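Protein B (PDB 5H6I) acts as the secreted CAMP factor, a pore-forming toxin that permeabilises membranes, and belongs to the Fc-binding proteins of bacteria. Local coordinates at residues T171-I176 / N222-V227; Q114-K119 / K161-P166; Q60-E65 / T175-S180. All coordinates share one frame; numbering follows the deposited sequence.

Contact 1. Residues T171-I176 / N222-V227; sequences TDRATI and NPNVTV
Asp172 and Val227, Ala174 and Val225 are tied by two backbone hydrogen bonds that flank the pair Arg173 and Thr226. Val227 N donates to Asp172 O at 3.0 Å, with the donor nearly in line with the carbonyl (C=O...N 175°); the CA-H of Thr226 leans on the same oxygen. Ala174 N in turn donates to Val225 O, also at 3.0 Å. A water lies 3.0 Å from Val225 O and 2.7 Å from Ala174 O and may bridge the two carbonyls.

Arg173 serves the neighbouring turn. Its CG is anti to the backbone N (chi1 -170°), a bend at chi3 turns the chain, and the guanidinium lies beside the Asn224 side chain, its edge facing Pro223 O. NH1 makes a weak bond to that oxygen at 3.3 Å and lies 2.5 Å from Asn224 OD1. A long, flexible arginine suits this exposed place, since its methylenes can run past the Pro223 carbonyl. Asn222 OD1 accepts from Asn224 N at 3.0 Å, while Asn222 O probably accepts from Lys179 NZ. Asp172 OD2 turns back to Lys169 N.

Small Ala174 lets the backbones close up; its CB lies against the carbonyls of Val225 and Thr226, with Val227 CG2 farther off. Thr226 suits its N-cap position: its hydroxyl caps a backbone N of the helix that follows, and its own N donates to Gln229 OE1, as in a capping box. The whole is a single beta bridge joining two loops, beside an Asx turn within a type I turn, at the head of helix 227-245.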
ATOM      1  N   THR A 171      20.738   8.287  11.684  1.00 61.31           N
ATOM      2  CA  THR A 171      21.241   9.497  11.051  1.00 60.17           C
ATOM      3  C   THR A 171      20.954   9.552   9.556  1.00 59.04           C
ATOM      4  O   THR A 171      21.170  10.599   8.938  1.00 61.11           O
ATOM      5  CB  THR A 171      22.751   9.625  11.281  1.00 69.23           C
ATOM      6  OG1 THR A 171      23.385   8.367  11.020  1.00 67.59           O
ATOM      7  CG2 THR A 171      23.036  10.038  12.717  1.00 55.38           C
ATOM      8  N   ASP A 172      20.478   8.460   8.964  1.00 52.39           N
ATOM      9  CA  ASP A 172      20.201   8.441   7.536  1.00 58.94           C
ATOM     10  C   ASP A 172      19.002   9.319   7.204  1.00 55.46           C
ATOM     11  O   ASP A 172      18.127   9.562   8.040  1.00 58.18           O
ATOM     12  CB  ASP A 172      19.942   7.012   7.057  1.00 61.46           C
ATOM     13  CG  ASP A 172      21.218   6.218   6.863  1.00 69.69           C
ATOM     14  OD1 ASP A 172      22.276   6.838   6.625  1.00 71.23           O
ATOM     15  OD2 ASP A 172      21.162   4.974   6.945  1.00 66.61           O
ATOM     16  N   ARG A 173      18.972   9.801   5.964  1.00 52.60           N
ATOM     17  CA  ARG A 173      17.828  10.564   5.488  1.00 44.38           C
ATOM     18  C   ARG A 173      16.574   9.701   5.515  1.00 55.21           C
ATOM     19  O   ARG A 173      16.609   8.514   5.182  1.00 54.81           O
ATOM     20  CB  ARG A 173      18.090  11.077   4.071  1.00 56.71           C
ATOM     21  CG  ARG A 173      17.071  12.086   3.570  1.00 57.58           C
ATOM     22  CD  ARG A 173      17.415  12.548   2.164  1.00 65.92           C
ATOM     23  NE  ARG A 173      18.812  12.957   2.054  1.00 65.06           N
ATOM     24  CZ  ARG A 173      19.236  14.211   2.177  1.00 72.18           C
ATOM     25  NH1 ARG A 173      18.368  15.184   2.414  1.00 73.46           N
ATOM     26  NH2 ARG A 173      20.527  14.491   2.064  1.00 62.78           N
ATOM     27  N   ALA A 174      15.462  10.302   5.926  1.00 51.03           N
ATOM     28  CA  ALA A 174      14.213   9.567   6.048  1.00 54.47           C
ATOM     29  C   ALA A 174      13.569   9.369   4.682  1.00 54.67           C
ATOM     30  O   ALA A 174      13.531  10.286   3.857  1.00 65.61           O
ATOM     31  CB  ALA A 174      13.250  10.301   6.981  1.00 52.07           C
ATOM     32  N   THR A 175      13.071   8.160   4.447  1.00 47.09           N
ATOM     33  CA  THR A 175      12.332   7.854   3.233  1.00 53.79           C
ATOM     34  C   THR A 175      10.840   8.086   3.456  1.00 57.14           C
ATOM     35  O   THR A 175      10.377   8.296   4.578  1.00 49.22           O
ATOM     36  CB  THR A 175      12.588   6.413   2.791  1.00 51.52           C
ATOM     37  OG1 THR A 175      12.013   5.509   3.744  1.00 49.14           O
ATOM     38  CG2 THR A 175      14.082   6.145   2.681  1.00 47.14           C
ATOM     39  N   ILE A 176      10.080   8.045   2.358  1.00 49.10           N
ATOM     40  CA  ILE A 176       8.636   8.232   2.455  1.00 48.43           C
ATOM     41  C   ILE A 176       8.008   7.132   3.301  1.00 46.98           C
ATOM     42  O   ILE A 176       7.002   7.358   3.984  1.00 60.65           O
ATOM     43  CB  ILE A 176       8.011   8.305   1.046  1.00 55.01           C
ATOM     44  CG1 ILE A 176       6.497   8.521   1.134  1.00 62.49           C
ATOM     45  CG2 ILE A 176       8.341   7.054   0.240  1.00 49.49           C
ATOM     46  CD1 ILE A 176       5.843   8.815  -0.196  1.00 59.51           C
ATOM     47  N   ASN A 222       9.483  17.788   4.756  1.00 49.78           N
ATOM     48  CA  ASN A 222      10.903  18.104   4.678  1.00 61.35           C
ATOM     49  C   ASN A 222      11.665  16.917   4.101  1.00 62.92           C
ATOM     50  O   ASN A 222      11.710  15.847   4.720  1.00 52.13           O
ATOM     51  CB  ASN A 222      11.442  18.473   6.064  1.00 57.11           C
ATOM     52  CG  ASN A 222      12.814  19.124   6.007  1.00 57.66           C
ATOM     53  OD1 ASN A 222      13.539  19.001   5.020  1.00 65.92           O
ATOM     54  ND2 ASN A 222      13.177  19.821   7.078  1.00 57.55           N
ATOM     55  N   PRO A 223      12.273  17.062   2.920  1.00 54.28           N
ATOM     56  CA  PRO A 223      13.031  15.947   2.336  1.00 57.47           C
ATOM     57  C   PRO A 223      14.382  15.707   2.989  1.00 59.71           C
ATOM     58  O   PRO A 223      15.070  14.753   2.608  1.00 67.04           O
ATOM     59  CB  PRO A 223      13.206  16.371   0.865  1.00 59.03           C
ATOM     60  CG  PRO A 223      12.294  17.560   0.669  1.00 53.49           C
ATOM     61  CD  PRO A 223      12.202  18.211   2.007  1.00 52.62           C
ATOM     62  N   ASN A 224      14.786  16.528   3.958  1.00 59.84           N
ATOM     63  CA  ASN A 224      16.110  16.427   4.556  1.00 59.75           C
ATOM     64  C   ASN A 224      16.089  15.981   6.011  1.00 57.04           C
ATOM     65  O   ASN A 224      17.158  15.860   6.618  1.00 63.49           O
ATOM     66  CB  ASN A 224      16.845  17.767   4.441  1.00 60.12           C
ATOM     67  CG  ASN A 224      17.039  18.201   3.002  1.00 67.38           C
ATOM     68  OD1 ASN A 224      17.213  17.371   2.110  1.00 60.37           O
ATOM     69  ND2 ASN A 224      17.010  19.508   2.768  1.00 71.53           N
ATOM     70  N   VAL A 225      14.912  15.735   6.590  1.00 57.69           N
ATOM     71  CA  VAL A 225      14.862  15.260   7.966  1.00 56.26           C
ATOM     72  C   VAL A 225      15.380  13.827   8.027  1.00 56.13           C
ATOM     73  O   VAL A 225      15.222  13.039   7.085  1.00 55.84           O
ATOM     74  CB  VAL A 225      13.438  15.356   8.542  1.00 59.08           C
ATOM     75  CG1 VAL A 225      13.076  16.805   8.833  1.00 58.25           C
ATOM     76  CG2 VAL A 225      12.437  14.722   7.597  1.00 53.69           C
ATOM     77  N   THR A 226      16.007  13.489   9.147  1.00 54.60           N
ATOM     78  CA  THR A 226      16.560  12.159   9.338  1.00 59.75           C
ATOM     79  C   THR A 226      15.512  11.227   9.939  1.00 50.04           C
ATOM     80  O   THR A 226      14.413  11.639  10.317  1.00 62.23           O
ATOM     81  CB  THR A 226      17.796  12.219  10.235  1.00 61.19           C
ATOM     82  OG1 THR A 226      17.455  12.847  11.478  1.00 53.00           O
ATOM     83  CG2 THR A 226      18.903  13.014   9.560  1.00 52.58           C
ATOM     84  N   VAL A 227      15.868   9.942  10.014  1.00 60.77           N
ATOM     85  CA  VAL A 227      14.997   8.965  10.663  1.00 53.25           C
ATOM     86  C   VAL A 227      14.782   9.341  12.123  1.00 57.46           C
ATOM     87  O   VAL A 227      13.687   9.164  12.673  1.00 59.23           O
ATOM     88  CB  VAL A 227      15.587   7.549  10.516  1.00 50.23           C
ATOM     89  CG1 VAL A 227      14.844   6.557  11.399  1.00 38.85           C
ATOM     90  CG2 VAL A 227      15.547   7.110   9.060  1.00 46.81           C
TER
HETATM   91  O   HOH W   1      13.332  12.806   4.750  1.00 52.94           O

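Contact 2. Residues Q114-K119 / K161-P166; sequences QHLANK and KVLTYP
Lys119 reaches the 161-166 segment by one bend: CG lies anti to the carbonyl carbon, chi2 folds the chain (-62°), and chi3 and chi4 are fully extended, carrying NZ to Leu163 O and Tyr165 O. The contact joins two helix ends in an all-helical bundle, the close of helix 93-115 with its following type I turn (Leu116 to Lys119) and the close of helix 145-163.

NZ donates to Tyr165 O at 2.6 Å and to Leu163 O at 2.7 Å. The two carbonyls present themselves differently: seen from Tyr165 O the donor is tilted only 18° from the carbonyl plane, whereas it stands 41° above the plane of Leu163 O. Lysine fits here: Leu163 O, near the end of the helix, has no following turn to supply its donor, Tyr165 O lies in the loop beyond, and a positive charge would probably suit the negative end of the helix dipole. Asp167 adds a long, weak ion pair.

Beside this polar grip lies a hydrophobic one. Leu116 crosses Val162 and Leu163 at about a right angle; its CD1 meets Val162 CG2 at 3.8 Å, and its CD2 meets Leu163 CD2 at 4.0 Å. Branched aliphatic chains suit the site, since their methyls fill the seam where helix 121-139 also packs, through Asn124 and Met127 against Leu116 and Ala123 against Val162. Tyr165 lays one ring face on Val162 CA and sends its hydroxyl to Asp126. Near the end of helix 145-163, Lys161 O is held twice by Thr164, through the backbone N and through OG1 at 2.8 Å.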
ATOM      1  N   GLN A 114       4.439  -4.099   6.207  1.00 57.66           N
ATOM      2  CA  GLN A 114       4.673  -4.673   7.526  1.00 65.32           C
ATOM      3  C   GLN A 114       6.138  -4.969   7.819  1.00 65.84           C
ATOM      4  O   GLN A 114       6.496  -5.110   8.993  1.00 69.56           O
ATOM      5  CB  GLN A 114       3.868  -5.967   7.690  1.00 65.91           C
ATOM      6  CG  GLN A 114       2.366  -5.807   7.535  1.00 64.72           C
ATOM      7  CD  GLN A 114       1.643  -7.140   7.483  1.00 84.47           C
ATOM      8  OE1 GLN A 114       2.264  -8.190   7.315  1.00 86.03           O
ATOM      9  NE2 GLN A 114       0.324  -7.104   7.627  1.00 90.69           N
ATOM     10  N   HIS A 115       6.993  -5.069   6.799  1.00 63.12           N
ATOM     11  CA  HIS A 115       8.349  -5.562   7.005  1.00 59.93           C
ATOM     12  C   HIS A 115       9.455  -4.730   6.370  1.00 52.09           C
ATOM     13  O   HIS A 115      10.626  -4.987   6.664  1.00 62.98           O
ATOM     14  CB  HIS A 115       8.476  -7.003   6.485  1.00 64.00           C
ATOM     15  CG  HIS A 115       7.553  -7.972   7.157  1.00 65.64           C
ATOM     16  ND1 HIS A 115       6.223  -8.089   6.817  1.00 74.09           N
ATOM     17  CD2 HIS A 115       7.769  -8.868   8.148  1.00 67.14           C
ATOM     18  CE1 HIS A 115       5.659  -9.017   7.570  1.00 72.45           C
ATOM     19  NE2 HIS A 115       6.576  -9.504   8.386  1.00 77.49           N
ATOM     20  N   LEU A 116       9.140  -3.753   5.519  1.00 53.48           N
ATOM     21  CA  LEU A 116      10.170  -3.040   4.771  1.00 45.75           C
ATOM     22  C   LEU A 116      10.217  -1.547   5.075  1.00 56.11           C
ATOM     23  O   LEU A 116      10.912  -0.807   4.367  1.00 61.81           O
ATOM     24  CB  LEU A 116       9.976  -3.258   3.267  1.00 42.41           C
ATOM     25  CG  LEU A 116       9.991  -4.709   2.782  1.00 52.60           C
ATOM     26  CD1 LEU A 116       9.941  -4.766   1.262  1.00 38.72           C
ATOM     27  CD2 LEU A 116      11.213  -5.450   3.309  1.00 43.37           C
ATOM     28  N   ALA A 117       9.512  -1.083   6.109  1.00 38.57           N
ATOM     29  CA  ALA A 117       9.465   0.351   6.382  1.00 46.67           C
ATOM     30  C   ALA A 117      10.806   0.887   6.870  1.00 53.04           C
ATOM     31  O   ALA A 117      11.119   2.061   6.642  1.00 66.46           O
ATOM     32  CB  ALA A 117       8.368   0.655   7.402  1.00 52.05           C
ATOM     33  N   ASN A 118      11.606   0.057   7.535  1.00 60.04           N
ATOM     34  CA  ASN A 118      12.899   0.480   8.058  1.00 59.92           C
ATOM     35  C   ASN A 118      14.047   0.230   7.089  1.00 55.43           C
ATOM     36  O   ASN A 118      15.197   0.530   7.425  1.00 55.76           O
ATOM     37  CB  ASN A 118      13.193  -0.231   9.383  1.00 54.17           C
ATOM     38  CG  ASN A 118      12.119   0.008  10.422  1.00 64.03           C
ATOM     39  OD1 ASN A 118      11.413   1.015  10.383  1.00 67.33           O
ATOM     40  ND2 ASN A 118      11.987  -0.922  11.361  1.00 69.74           N
ATOM     41  N   LYS A 119      13.768  -0.305   5.905  1.00 42.51           N
ATOM     42  CA  LYS A 119      14.822  -0.646   4.964  1.00 52.36           C
ATOM     43  C   LYS A 119      15.300   0.589   4.208  1.00 42.53           C
ATOM     44  O   LYS A 119      14.654   1.639   4.200  1.00 53.42           O
ATOM     45  CB  LYS A 119      14.333  -1.702   3.972  1.00 46.86           C
ATOM     46  CG  LYS A 119      14.076  -3.063   4.589  1.00 53.99           C
ATOM     47  CD  LYS A 119      15.350  -3.648   5.173  1.00 53.83           C
ATOM     48  CE  LYS A 119      15.093  -5.009   5.795  1.00 61.25           C
ATOM     49  NZ  LYS A 119      16.321  -5.569   6.424  1.00 64.20           N
ATOM     50  N   LYS A 161      14.524 -11.757  -0.425  1.00 49.77           N
ATOM     51  CA  LYS A 161      15.836 -11.192  -0.722  1.00 50.01           C
ATOM     52  C   LYS A 161      15.970  -9.777  -0.173  1.00 60.54           C
ATOM     53  O   LYS A 161      17.016  -9.417   0.379  1.00 59.36           O
ATOM     54  CB  LYS A 161      16.085 -11.212  -2.230  1.00 43.45           C
ATOM     55  CG  LYS A 161      17.354 -10.495  -2.662  1.00 56.62           C
ATOM     56  CD  LYS A 161      17.415 -10.347  -4.174  1.00 63.79           C
ATOM     57  CE  LYS A 161      18.583  -9.472  -4.596  1.00 72.29           C
ATOM     58  NZ  LYS A 161      18.512  -9.109  -6.039  1.00 71.75           N
ATOM     59  N   VAL A 162      14.922  -8.958  -0.309  1.00 58.20           N
ATOM     60  CA  VAL A 162      14.992  -7.587   0.183  1.00 61.62           C
ATOM     61  C   VAL A 162      14.948  -7.529   1.705  1.00 57.80           C
ATOM     62  O   VAL A 162      15.256  -6.484   2.288  1.00 55.57           O
ATOM     63  CB  VAL A 162      13.865  -6.727  -0.421  1.00 55.37           C
ATOM     64  CG1 VAL A 162      13.954  -6.724  -1.939  1.00 49.73           C
ATOM     65  CG2 VAL A 162      12.503  -7.221   0.044  1.00 47.56           C
ATOM     66  N   LEU A 163      14.569  -8.626   2.366  1.00 55.17           N
ATOM     67  CA  LEU A 163      14.618  -8.660   3.823  1.00 51.29           C
ATOM     68  C   LEU A 163      16.049  -8.570   4.334  1.00 57.69           C
ATOM     69  O   LEU A 163      16.289  -8.042   5.426  1.00 64.59           O
ATOM     70  CB  LEU A 163      13.953  -9.933   4.347  1.00 52.21           C
ATOM     71  CG  LEU A 163      12.429  -9.928   4.460  1.00 63.29           C
ATOM     72  CD1 LEU A 163      11.929 -11.286   4.927  1.00 65.45           C
ATOM     73  CD2 LEU A 163      11.961  -8.829   5.401  1.00 60.54           C
ATOM     74  N   THR A 164      17.010  -9.077   3.564  1.00 44.49           N
ATOM     75  CA  THR A 164      18.417  -9.028   3.941  1.00 57.33           C
ATOM     76  C   THR A 164      19.076  -7.696   3.605  1.00 57.26           C
ATOM     77  O   THR A 164      20.285  -7.551   3.821  1.00 61.28           O
ATOM     78  CB  THR A 164      19.185 -10.167   3.263  1.00 65.82           C
ATOM     79  OG1 THR A 164      19.320  -9.890   1.863  1.00 69.66           O
ATOM     80  CG2 THR A 164      18.448 -11.487   3.445  1.00 59.20           C
ATOM     81  N   TYR A 165      18.323  -6.731   3.081  1.00 55.11           N
ATOM     82  CA  TYR A 165      18.871  -5.417   2.795  1.00 54.25           C
ATOM     83  C   TYR A 165      19.139  -4.670   4.101  1.00 45.49           C
ATOM     84  O   TYR A 165      18.513  -4.951   5.127  1.00 48.18           O
ATOM     85  CB  TYR A 165      17.912  -4.620   1.911  1.00 58.62           C
ATOM     86  CG  TYR A 165      17.926  -5.009   0.445  1.00 57.72           C
ATOM     87  CD1 TYR A 165      18.316  -6.280   0.040  1.00 63.11           C
ATOM     88  CD2 TYR A 165      17.545  -4.101  -0.534  1.00 57.10           C
ATOM     89  CE1 TYR A 165      18.324  -6.634  -1.297  1.00 59.08           C
ATOM     90  CE2 TYR A 165      17.549  -4.447  -1.874  1.00 58.24           C
ATOM     91  CZ  TYR A 165      17.941  -5.715  -2.249  1.00 58.57           C
ATOM     92  OH  TYR A 165      17.949  -6.064  -3.580  1.00 62.39           O
ATOM     93  N   PRO A 166      20.070  -3.718   4.094  1.00 44.48           N
ATOM     94  CA  PRO A 166      20.395  -3.006   5.335  1.00 48.93           C
ATOM     95  C   PRO A 166      19.270  -2.082   5.771  1.00 49.09           C
ATOM     96  O   PRO A 166      18.537  -1.521   4.954  1.00 46.85           O
ATOM     97  CB  PRO A 166      21.655  -2.205   4.973  1.00 53.76           C
ATOM     98  CG  PRO A 166      22.122  -2.746   3.656  1.00 57.13           C
ATOM     99  CD  PRO A 166      20.908  -3.272   2.970  1.00 40.26           C
TER

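Contact 3. Residues Q60-E65 / T175-S180; sequences QGTDYE and TIYTKS
Tyr177 brings CE1 and OH against Thr62 and Tyr64, CE1 lying 3.8 Å from Thr62 CB and in the plane of the Tyr64 ring, at its edge by CE2. The two tyrosine side chains cross at about a right angle. On one face of the Tyr177 ring, toward the rim, rests Ile176 CG2.

The phenol oxygen is the hub. Tyr177 OH donates to Asp63 OD2 in a very short bond of 2.5 Å and accepts from Asp63 N at 3.1 Å (N-H...O 164°), which leaves the hydroxyl gripped as donor and as acceptor by one residue. OD2 comes at the ring edge, near its plane, with the carboxylate only 21° from it. Asp63 suits the place because its carboxylate, CG anti to the carbonyl carbon (chi1 -58°), sits beside its own N-H and can share one partner with it.

Ile176 reaches the same loop farther along. Its CD1 touches Thr62 CG2 at 3.7 Å and the carbonyls of Gln60 and Gly61, Gly61 O at 3.4 Å. Glycine is at home at Gly61, whose positive phi it tolerates, and its N is held by Glu65 OE1 at 2.9 Å. Thr62 OG1 accepts from Tyr64 N at 3.0 Å, spanning the start of the type I turn from Thr62 to Glu65, and is also bonded to Val59 O. Tyr64 sends its own hydroxyl to Asn124 of helix 121-139.

The result is an ST turn that leads into helix 65-84, within the IgG constant region-binding part, clasped by the tyrosine that precedes helix 179-196: a surface interface between two helical bundles.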
ATOM      1  N   GLN A  60       0.579   6.241  -1.841  1.00 75.15           N
ATOM      2  CA  GLN A  60       0.648   7.458  -2.640  1.00 83.55           C
ATOM      3  C   GLN A  60       2.071   8.005  -2.655  1.00 65.07           C
ATOM      4  O   GLN A  60       2.662   8.254  -1.599  1.00 74.29           O
ATOM      5  CB  GLN A  60      -0.322   8.502  -2.093  1.00 85.06           C
ATOM      6  CG  GLN A  60      -1.633   8.571  -2.856  1.00 86.88           C
ATOM      7  CD  GLN A  60      -1.432   8.498  -4.357  1.00 91.16           C
ATOM      8  OE1 GLN A  60      -1.796   7.511  -4.997  1.00 86.11           O
ATOM      9  NE2 GLN A  60      -0.847   9.546  -4.927  1.00 93.27           N
ATOM     10  N   GLY A  61       2.619   8.192  -3.855  1.00 61.51           N
ATOM     11  CA  GLY A  61       3.948   8.749  -3.996  1.00 74.34           C
ATOM     12  C   GLY A  61       5.083   7.803  -3.685  1.00 78.31           C
ATOM     13  O   GLY A  61       6.214   8.257  -3.484  1.00 74.62           O
ATOM     14  N   THR A  62       4.824   6.501  -3.642  1.00 70.63           N
ATOM     15  CA  THR A  62       5.834   5.501  -3.339  1.00 59.92           C
ATOM     16  C   THR A  62       6.145   4.681  -4.590  1.00 59.07           C
ATOM     17  O   THR A  62       5.663   4.973  -5.690  1.00 63.62           O
ATOM     18  CB  THR A  62       5.366   4.606  -2.189  1.00 59.49           C
ATOM     19  OG1 THR A  62       4.490   3.593  -2.697  1.00 60.58           O
ATOM     20  CG2 THR A  62       4.627   5.425  -1.141  1.00 65.25           C
ATOM     21  N   ASP A  63       6.962   3.641  -4.415  1.00 56.42           N
ATOM     22  CA  ASP A  63       7.269   2.723  -5.503  1.00 51.49           C
ATOM     23  C   ASP A  63       6.109   1.795  -5.833  1.00 49.72           C
ATOM     24  O   ASP A  63       6.207   1.028  -6.797  1.00 55.15           O
ATOM     25  CB  ASP A  63       8.507   1.894  -5.155  1.00 53.87           C
ATOM     26  CG  ASP A  63       9.722   2.753  -4.873  1.00 49.67           C
ATOM     27  OD1 ASP A  63      10.258   3.358  -5.826  1.00 54.41           O
ATOM     28  OD2 ASP A  63      10.139   2.827  -3.698  1.00 44.76           O
ATOM     29  N   TYR A  64       5.023   1.847  -5.065  1.00 45.60           N
ATOM     30  CA  TYR A  64       3.858   1.002  -5.287  1.00 56.30           C
ATOM     31  C   TYR A  64       2.642   1.795  -5.746  1.00 61.90           C
ATOM     32  O   TYR A  64       1.534   1.252  -5.768  1.00 58.33           O
ATOM     33  CB  TYR A  64       3.526   0.219  -4.015  1.00 47.49           C
ATOM     34  CG  TYR A  64       4.711  -0.512  -3.428  1.00 51.59           C
ATOM     35  CD1 TYR A  64       5.052  -1.787  -3.865  1.00 47.25           C
ATOM     36  CD2 TYR A  64       5.496   0.074  -2.443  1.00 49.07           C
ATOM     37  CE1 TYR A  64       6.138  -2.456  -3.333  1.00 52.92           C
ATOM     38  CE2 TYR A  64       6.582  -0.588  -1.907  1.00 53.20           C
ATOM     39  CZ  TYR A  64       6.899  -1.852  -2.355  1.00 46.97           C
ATOM     40  OH  TYR A  64       7.981  -2.512  -1.821  1.00 52.32           O
ATOM     41  N   GLU A  65       2.816   3.067  -6.110  1.00 60.52           N
ATOM     42  CA  GLU A  65       1.681   3.860  -6.571  1.00 57.80           C
ATOM     43  C   GLU A  65       1.238   3.421  -7.961  1.00 58.62           C
ATOM     44  O   GLU A  65       0.065   3.095  -8.177  1.00 66.11           O
ATOM     45  CB  GLU A  65       2.038   5.346  -6.561  1.00 68.66           C
ATOM     46  CG  GLU A  65       0.941   6.249  -7.105  1.00 72.33           C
ATOM     47  CD  GLU A  65       1.463   7.601  -7.552  1.00 88.20           C
ATOM     48  OE1 GLU A  65       1.811   8.425  -6.681  1.00 81.62           O
ATOM     49  OE2 GLU A  65       1.526   7.839  -8.778  1.00 80.40           O
ATOM     50  N   THR A 175      13.071   8.160   4.447  1.00 47.09           N
ATOM     51  CA  THR A 175      12.332   7.854   3.233  1.00 53.79           C
ATOM     52  C   THR A 175      10.840   8.086   3.456  1.00 57.14           C
ATOM     53  O   THR A 175      10.377   8.296   4.578  1.00 49.22           O
ATOM     54  CB  THR A 175      12.588   6.413   2.791  1.00 51.52           C
ATOM     55  OG1 THR A 175      12.013   5.509   3.744  1.00 49.14           O
ATOM     56  CG2 THR A 175      14.082   6.145   2.681  1.00 47.14           C
ATOM     57  N   ILE A 176      10.080   8.045   2.358  1.00 49.10           N
ATOM     58  CA  ILE A 176       8.636   8.232   2.455  1.00 48.43           C
ATOM     59  C   ILE A 176       8.008   7.132   3.301  1.00 46.98           C
ATOM     60  O   ILE A 176       7.002   7.358   3.984  1.00 60.65           O
ATOM     61  CB  ILE A 176       8.011   8.305   1.046  1.00 55.01           C
ATOM     62  CG1 ILE A 176       6.497   8.521   1.134  1.00 62.49           C
ATOM     63  CG2 ILE A 176       8.341   7.054   0.240  1.00 49.49           C
ATOM     64  CD1 ILE A 176       5.843   8.815  -0.196  1.00 59.51           C
ATOM     65  N   TYR A 177       8.599   5.935   3.291  1.00 51.47           N
ATOM     66  CA  TYR A 177       8.101   4.856   4.136  1.00 56.16           C
ATOM     67  C   TYR A 177       8.373   5.130   5.610  1.00 50.52           C
ATOM     68  O   TYR A 177       7.589   4.714   6.470  1.00 54.95           O
ATOM     69  CB  TYR A 177       8.726   3.527   3.707  1.00 41.08           C
ATOM     70  CG  TYR A 177       8.663   3.301   2.213  1.00 44.56           C
ATOM     71  CD1 TYR A 177       7.539   2.735   1.625  1.00 47.49           C
ATOM     72  CD2 TYR A 177       9.719   3.668   1.390  1.00 43.05           C
ATOM     73  CE1 TYR A 177       7.473   2.533   0.260  1.00 39.98           C
ATOM     74  CE2 TYR A 177       9.661   3.471   0.023  1.00 48.85           C
ATOM     75  CZ  TYR A 177       8.535   2.904  -0.536  1.00 49.35           C
ATOM     76  OH  TYR A 177       8.474   2.704  -1.896  1.00 55.71           O
ATOM     77  N   THR A 178       9.470   5.827   5.918  1.00 48.15           N
ATOM     78  CA  THR A 178       9.732   6.219   7.299  1.00 55.57           C
ATOM     79  C   THR A 178       8.677   7.197   7.798  1.00 56.02           C
ATOM     80  O   THR A 178       8.240   7.118   8.952  1.00 47.48           O
ATOM     81  CB  THR A 178      11.128   6.833   7.418  1.00 51.37           C
ATOM     82  OG1 THR A 178      12.083   5.989   6.764  1.00 60.15           O
ATOM     83  CG2 THR A 178      11.518   6.996   8.879  1.00 52.20           C
ATOM     84  N   LYS A 179       8.250   8.120   6.938  1.00 59.29           N
ATOM     85  CA  LYS A 179       7.252   9.117   7.302  1.00 62.15           C
ATOM     86  C   LYS A 179       5.831   8.569   7.288  1.00 61.32           C
ATOM     87  O   LYS A 179       4.896   9.319   7.589  1.00 65.76           O
ATOM     88  CB  LYS A 179       7.354  10.320   6.362  1.00 53.02           C
ATOM     89  CG  LYS A 179       8.676  11.060   6.463  1.00 61.89           C
ATOM     90  CD  LYS A 179       8.813  12.094   5.363  1.00 67.69           C
ATOM     91  CE  LYS A 179      10.057  12.941   5.560  1.00 55.77           C
ATOM     92  NZ  LYS A 179      10.208  13.960   4.486  1.00 54.59           N
ATOM     93  N   SER A 180       5.645   7.293   6.944  1.00 58.68           N
ATOM     94  CA  SER A 180       4.309   6.707   6.986  1.00 58.96           C
ATOM     95  C   SER A 180       3.776   6.657   8.411  1.00 56.26           C
ATOM     96  O   SER A 180       2.573   6.834   8.639  1.00 59.95           O
ATOM     97  CB  SER A 180       4.330   5.308   6.369  1.00 58.38           C
ATOM     98  OG  SER A 180       3.034   4.737   6.356  1.00 71.65           O
TER

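Overall arrangement
Three contacts cluster where two groups of helices meet, one of five (35-58 to 145-163) and one of three (179-196 to 227-245). Contact 2 joins helix ends inside the first group; contact 1 fastens the linker after helix 145-163 to the loop between helices 203-220 and 227-245; contact 3 bridges the groups. Contacts 1 and 3 share Thr175 and Ile176, and their centres are about 12 Å apart; those of contacts 2 and 3 are about 14 Å apart, of 1 and 2 about 17 Å. Contact 2 falls within the sequence span of contact 3 and precedes contact 1. Together they tie the connecting segment to both groups, consistent with a defined relative placement in this structure.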